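Local atomic coordinates of HEPN domain-containing protein (Thermotoga maritima, PDB entry 1O3U), a protein that is of unknown function but belongs to the HEPN family, whose members are all-helical and in many cases probably act on nucleotides or RNA. Residues A23-D26 with L27-F31; Y32-A35 with C36-S39; Y120-K123 with I124-C128. All blocks are in the same frame, centred on the assembly; numbering follows the deposited sequence. Where two conformers were deposited one is given.

Contact 1: A23-D26 with L27-F31; sequences AKHD and LEHGF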
# COMPACT_ATOMS: atom_id res chain seq x y z
N ALA A 23 -3.91 -8.85 -1.33
CA ALA A 23 -2.99 -9.91 -1.71
C ALA A 23 -3.73 -11.24 -2.01
O ALA A 23 -3.40 -11.94 -2.97
CB ALA A 23 -2.00 -10.13 -0.65
N LYS A 24 -4.67 -11.59 -1.14
CA LYS A 24 -5.42 -12.80 -1.26
C LYS A 24 -6.32 -12.79 -2.53
O LYS A 24 -6.49 -13.82 -3.18
CB LYS A 24 -6.24 -13.01 -0.00
CG LYS A 24 -5.39 -13.47 1.19
CD LYS A 24 -6.25 -13.78 2.36
CE LYS A 24 -5.38 -14.12 3.54
NZ LYS A 24 -6.17 -14.52 4.68
N HIS A 25 -6.85 -11.63 -2.86
CA HIS A 25 -7.64 -11.44 -4.08
C HIS A 25 -6.77 -11.62 -5.30
O HIS A 25 -7.16 -12.33 -6.25
CB HIS A 25 -8.25 -10.05 -4.08
CG HIS A 25 -9.23 -9.83 -5.19
ND1 HIS A 25 -8.90 -9.14 -6.33
CD2 HIS A 25 -10.51 -10.22 -5.34
CE1 HIS A 25 -9.95 -9.10 -7.14
NE2 HIS A 25 -10.94 -9.76 -6.56
N ASP A 26 -5.60 -10.98 -5.30
CA ASP A 26 -4.65 -11.14 -6.41
C ASP A 26 -4.21 -12.60 -6.53
O ASP A 26 -4.14 -13.14 -7.65
CB ASP A 26 -3.41 -10.26 -6.23
CG ASP A 26 -3.67 -8.78 -6.59
OD1 ASP A 26 -4.47 -8.48 -7.52
OD2 ASP A 26 -3.11 -7.89 -5.99
N LEU A 27 -3.94 -13.27 -5.40
CA LEU A 27 -3.58 -14.66 -5.42
C LEU A 27 -4.65 -15.52 -6.11
O LEU A 27 -4.32 -16.39 -6.93
CB LEU A 27 -3.33 -15.17 -4.02
CG LEU A 27 -2.91 -16.63 -3.86
CD1 LEU A 27 -1.63 -16.92 -4.66
CD2 LEU A 27 -2.70 -16.87 -2.38
N GLU A 28 -5.91 -15.28 -5.76
CA GLU A 28 -7.05 -16.09 -6.22
C GLU A 28 -7.14 -16.00 -7.74
O GLU A 28 -7.51 -16.98 -8.41
CB GLU A 28 -8.35 -15.63 -5.53
CG GLU A 28 -9.68 -16.06 -6.18
CD GLU A 28 -10.91 -15.37 -5.60
OE1 GLU A 28 -10.80 -14.57 -4.62
OE2 GLU A 28 -12.03 -15.61 -6.14
N HIS A 29 -6.76 -14.85 -8.28
CA HIS A 29 -6.87 -14.59 -9.70
C HIS A 29 -5.58 -14.84 -10.49
O HIS A 29 -5.53 -14.58 -11.70
CB HIS A 29 -7.40 -13.18 -9.92
CG HIS A 29 -8.82 -13.01 -9.47
ND1 HIS A 29 -9.90 -13.33 -10.27
CD2 HIS A 29 -9.34 -12.58 -8.30
CE1 HIS A 29 -11.01 -13.09 -9.61
NE2 HIS A 29 -10.70 -12.63 -8.42
N GLY A 30 -4.56 -15.40 -9.81
CA GLY A 30 -3.34 -15.83 -10.45
C GLY A 30 -2.33 -14.72 -10.65
O GLY A 30 -1.38 -14.89 -11.40
N PHE A 31 -2.55 -13.58 -9.98
CA PHE A 31 -1.66 -12.44 -10.13
C PHE A 31 -0.59 -12.55 -9.05
O PHE A 31 -0.62 -11.81 -8.05
CB PHE A 31 -2.44 -11.15 -10.05
CG PHE A 31 -3.61 -11.08 -11.00
CD1 PHE A 31 -4.82 -10.54 -10.58
CD2 PHE A 31 -3.47 -11.47 -12.33
CE1 PHE A 31 -5.90 -10.44 -11.48
CE2 PHE A 31 -4.56 -11.35 -13.23
CZ PHE A 31 -5.76 -10.86 -12.78
O HOH W 1 -13.30 -10.98 -7.57
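The imidazole of His25 overlaps that of His29, one helical turn on. His29 CD2 sits over the centre of the His25 ring, 3.6 Å above its plane. The two planes are inclined at 50°, so the rings are neither stacked nor edge-to-face. A chi1 near 180° (-172°) stands the His25 ring outward from the helix, and the His29 ring leans back over its face. The His29 ring also turns its edge to the backbone, with CD2 3.0 Å from His25 O, in the ring plane. A water bridges the two NE2 atoms, 2.8 Å from His25 NE2 and 3.2 Å from His29 NE2. At this point helix 11-28 ends in a Schellman motif. Gly30, with positive phi, is the C-prime residue. Phe31 N reaches back to Asp26 O at 2.9 Å, and Gly30 N bonds to Leu27 O at 3.1 Å. His29 N bonds to His25 O and adds a weak bond to Asp26 O. The Phe31 ring lies with one face over His29 O, while Asp26 OD1 stands at its edge, 3.7 Å from Phe31 CD1. The other carboxylate oxygen, Asp26 OD2, is hydrogen-bonded to His22 of the second subunit. His25 also meets Phe31 of that subunit edge-to-face, and the Phe31 residues of the two subunits pack on each other.

Contact 2: Y32-A35 with C36-S39; sequences YNWA and CFSS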
# COMPACT_ATOMS: atom_id res chain seq x y z
N TYR A 32 0.34 -13.48 -9.25
CA TYR A 32 1.27 -13.88 -8.17
C TYR A 32 2.24 -12.76 -7.77
O TYR A 32 2.48 -12.54 -6.58
CB TYR A 32 2.02 -15.14 -8.57
CG TYR A 32 1.08 -16.29 -8.90
CD1 TYR A 32 1.27 -17.05 -10.07
CD2 TYR A 32 -0.02 -16.59 -8.09
CE1 TYR A 32 0.44 -18.11 -10.37
CE2 TYR A 32 -0.87 -17.66 -8.39
CZ TYR A 32 -0.63 -18.42 -9.55
OH TYR A 32 -1.47 -19.46 -9.93
N ASN A 33 2.72 -12.03 -8.76
CA ASN A 33 3.54 -10.86 -8.59
C ASN A 33 2.89 -9.81 -7.72
O ASN A 33 3.51 -9.28 -6.80
CB ASN A 33 3.96 -10.23 -9.95
CG ASN A 33 2.75 -9.80 -10.85
OD1 ASN A 33 1.60 -10.34 -10.79
ND2 ASN A 33 3.03 -8.82 -11.72
N TRP A 34 1.64 -9.53 -8.00
CA TRP A 34 0.94 -8.50 -7.24
C TRP A 34 0.63 -8.98 -5.83
O TRP A 34 0.68 -8.19 -4.88
CB TRP A 34 -0.32 -8.07 -8.00
CG TRP A 34 -0.00 -7.16 -9.15
CD1 TRP A 34 -0.28 -7.38 -10.46
CD2 TRP A 34 0.67 -5.89 -9.09
NE1 TRP A 34 0.16 -6.32 -11.23
CE2 TRP A 34 0.74 -5.38 -10.40
CE3 TRP A 34 1.20 -5.12 -8.04
CZ2 TRP A 34 1.33 -4.16 -10.70
CZ3 TRP A 34 1.77 -3.90 -8.33
CH2 TRP A 34 1.85 -3.43 -9.66
N ALA A 35 0.36 -10.28 -5.67
CA ALA A 35 0.10 -10.84 -4.36
C ALA A 35 1.34 -10.66 -3.47
O ALA A 35 1.22 -10.32 -2.31
CB ALA A 35 -0.28 -12.30 -4.45
N CYS A 36 2.51 -10.89 -4.03
CA CYS A 36 3.78 -10.66 -3.37
C CYS A 36 3.90 -9.20 -2.93
O CYS A 36 4.17 -8.91 -1.79
CB CYS A 36 4.91 -11.02 -4.32
SG CYS A 36 6.52 -10.59 -3.70
N PHE A 37 3.63 -8.29 -3.85
CA PHE A 37 3.71 -6.85 -3.56
C PHE A 37 2.80 -6.42 -2.39
O PHE A 37 3.24 -5.75 -1.46
CB PHE A 37 3.35 -6.09 -4.84
CG PHE A 37 3.32 -4.61 -4.67
CD1 PHE A 37 4.49 -3.89 -4.58
CD2 PHE A 37 2.12 -3.93 -4.64
CE1 PHE A 37 4.47 -2.50 -4.43
CE2 PHE A 37 2.09 -2.56 -4.47
CZ PHE A 37 3.25 -1.85 -4.40
N SER A 38 1.53 -6.82 -2.46
CA SER A 38 0.54 -6.49 -1.43
C SER A 38 0.95 -7.08 -0.07
O SER A 38 0.70 -6.48 0.97
CB SER A 38 -0.81 -7.06 -1.82
OG SER A 38 -1.35 -6.35 -2.91
N SER A 39 1.51 -8.29 -0.08
CA SER A 39 1.95 -8.97 1.14
C SER A 39 3.08 -8.16 1.86
O SER A 39 3.07 -8.02 3.10
CB SER A 39 2.45 -10.39 0.79
OG SER A 39 1.36 -11.18 0.36
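Ser39 OG turns back one helical turn and gives its proton to Ala35 O at 2.8 Å. Ser39 N bonds to the same oxygen at 3.0 Å, so two donors grip this carbonyl from opposite faces of its plane. The hydroxyl gets there because OG stands beside the backbone N of Ser39 (chi1 -68°). A buried polar side chain is thus satisfied within its own helix. Trp34 O takes Ser38 N at 2.9 Å in a nearly straight bond, N-H...O 173°. Ser38 OG lies 3.4 Å from Trp34 O, at most a weak bond, and its proton may go to another acceptor. Cys36 N to Tyr32 O and Phe37 N to Asn33 O continue the i to i+4 pattern through the opening turns of helix 32-54 in this helical HEPN domain. Cys36 SG is joined to Cys91 by a disulfide. On another side of the helix, Trp34 and Phe37 run side by side. The six-membered ring of Trp34 presents its edge to the face of Phe37 in an offset edge-to-face pair, planes at 85°. Trp34 CZ3 comes 3.7 Å from Phe37 CD2. Replacing Phe37 by an alanine would probably take away the face that the Trp34 edge rests on and open a gap beside CZ3. Trp34 also stacks on His22 of the second subunit, and Phe37 packs on Asp19 there.

Contact 3: Y120-K123 with I124-C128; sequences YAEK and IIRFC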
# COMPACT_ATOMS: atom_id res chain seq x y z
N TYR A 120 3.05 -15.54 5.20
CA TYR A 120 4.05 -14.84 6.02
C TYR A 120 3.51 -13.50 6.47
O TYR A 120 3.70 -13.15 7.62
CB TYR A 120 5.35 -14.60 5.28
CG TYR A 120 6.16 -15.84 4.95
CD1 TYR A 120 5.84 -17.07 5.48
CD2 TYR A 120 7.31 -15.74 4.15
CE1 TYR A 120 6.58 -18.19 5.18
CE2 TYR A 120 8.06 -16.83 3.87
CZ TYR A 120 7.69 -18.06 4.38
OH TYR A 120 8.45 -19.17 4.09
N ALA A 121 2.86 -12.77 5.57
CA ALA A 121 2.34 -11.45 5.92
C ALA A 121 1.23 -11.60 6.98
O ALA A 121 1.18 -10.89 7.97
CB ALA A 121 1.80 -10.76 4.71
N GLU A 122 0.34 -12.56 6.75
CA GLU A 122 -0.66 -12.89 7.72
C GLU A 122 -0.11 -13.27 9.12
O GLU A 122 -0.64 -12.81 10.13
CB GLU A 122 -1.54 -14.00 7.18
CG GLU A 122 -2.76 -14.30 8.06
CD GLU A 122 -3.86 -14.95 7.23
OE1 GLU A 122 -3.55 -15.81 6.37
OE2 GLU A 122 -5.03 -14.58 7.38
N LYS A 123 0.95 -14.08 9.15
CA LYS A 123 1.64 -14.41 10.36
C LYS A 123 2.16 -13.19 11.09
O LYS A 123 1.98 -13.05 12.30
CB LYS A 123 2.76 -15.39 10.00
CG LYS A 123 3.16 -16.30 11.01
CD LYS A 123 3.81 -17.52 10.31
CE LYS A 123 4.22 -18.55 11.25
NZ LYS A 123 5.36 -19.33 10.72
N ILE A 124 2.79 -12.28 10.34
CA ILE A 124 3.29 -11.06 10.92
C ILE A 124 2.16 -10.19 11.46
O ILE A 124 2.26 -9.63 12.60
CB ILE A 124 4.20 -10.33 9.90
CG1 ILE A 124 5.51 -11.10 9.73
CG2 ILE A 124 4.49 -8.90 10.36
CD1 ILE A 124 6.40 -10.62 8.55
N ILE A 125 1.10 -10.03 10.67
CA ILE A 125 -0.09 -9.31 11.13
C ILE A 125 -0.63 -9.87 12.47
O ILE A 125 -0.88 -9.11 13.39
CB ILE A 125 -1.17 -9.30 10.07
CG1 ILE A 125 -0.75 -8.42 8.90
CG2 ILE A 125 -2.53 -8.88 10.70
CD1 ILE A 125 -1.67 -8.61 7.64
N ARG A 126 -0.77 -11.19 12.57
CA ARG A 126 -1.32 -11.83 13.76
C ARG A 126 -0.36 -11.71 14.96
O ARG A 126 -0.79 -11.47 16.08
CB ARG A 126 -1.63 -13.29 13.44
CG ARG A 126 -2.81 -13.44 12.46
CD ARG A 126 -3.11 -14.88 12.09
NE ARG A 126 -4.40 -14.99 11.42
CZ ARG A 126 -4.86 -16.11 10.87
NH1 ARG A 126 -4.15 -17.22 10.91
NH2 ARG A 126 -6.04 -16.11 10.31
N PHE A 127 0.94 -11.77 14.70
CA PHE A 127 1.94 -11.50 15.75
C PHE A 127 1.83 -10.07 16.31
O PHE A 127 1.82 -9.83 17.57
CB PHE A 127 3.34 -11.70 15.22
CG PHE A 127 4.40 -11.40 16.23
CD1 PHE A 127 4.73 -12.30 17.20
CD2 PHE A 127 5.08 -10.18 16.20
CE1 PHE A 127 5.74 -12.01 18.13
CE2 PHE A 127 6.07 -9.90 17.11
CZ PHE A 127 6.39 -10.81 18.07
N CYS A 128 1.78 -9.10 15.40
CA CYS A 128 1.57 -7.71 15.77
C CYS A 128 0.24 -7.50 16.51
O CYS A 128 0.20 -6.76 17.51
CB CYS A 128 1.66 -6.79 14.56
SG CYS A 128 3.30 -6.76 13.81
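Glu122 and Arg126, one helical turn apart, meet through their charged ends. Glu122 OE2 stands over one face of the Arg126 guanidinium, 3.5 Å from Arg126 NH2. From above the flat group it meets no N-H head on. The salt bridge is therefore electrostatic, without a directed hydrogen bond. The carboxylate and guanidinium planes are 34° apart. Glu122 CG adds packing near the rim of the guanidinium, 3.8 Å above its plane. Glu122 stands out from the helix with CG anti to the backbone N (chi1 -172°), and Arg126 leans back over it. The stronger polar partner of Glu122 OE2 is Lys24 of helix 11-28. The two positive groups would probably help to keep the carboxylate ionised. Arg126 N bonds to Glu122 O at 2.9 Å.

All of this belongs to the long C-terminal helix 104-132 of the HEPN domain, which packs against helices 11-28, 32-54 and 78-88. Ile124 is on a buried side. Its CG1 lies against Tyr120 O at 3.5 Å, and Ile124 N bonds to the same oxygen. Ile125 N makes a straighter bond to Ala121 O, with an N-H...O angle of 172°. Lys123 turns its backbone carbonyl to the next turn: Lys123 O accepts Phe127 N at 2.9 Å, and Phe127 CB lies against the same oxygen at 3.5 Å. The Lys123 side chain runs out extended, and its ammonium forms a salt bridge with Glu79 of helix 78-88.

Along the chain the three contacts come in series, with none nested or crossed. Each joins neighbouring turns, so none closes a long loop. Contact 1 ends helix 11-28 and makes the tight turn into helix 32-54, whose first turns are contact 2. The two helices then pack together, with Ala23 CB 3.5 Å from Ser38 CB. Both contacts also touch the second subunit. Contact 3 follows much later, on helix 104-132, and no other chain of the assembly touches it. A salt bridge, Lys24 NZ to Glu122 OE2 at 2.9 Å, ties contact 1 to contact 3. Ser39 O of contact 2 packs on Ala121 CB, so helix 104-132 is tied to both earlier helices.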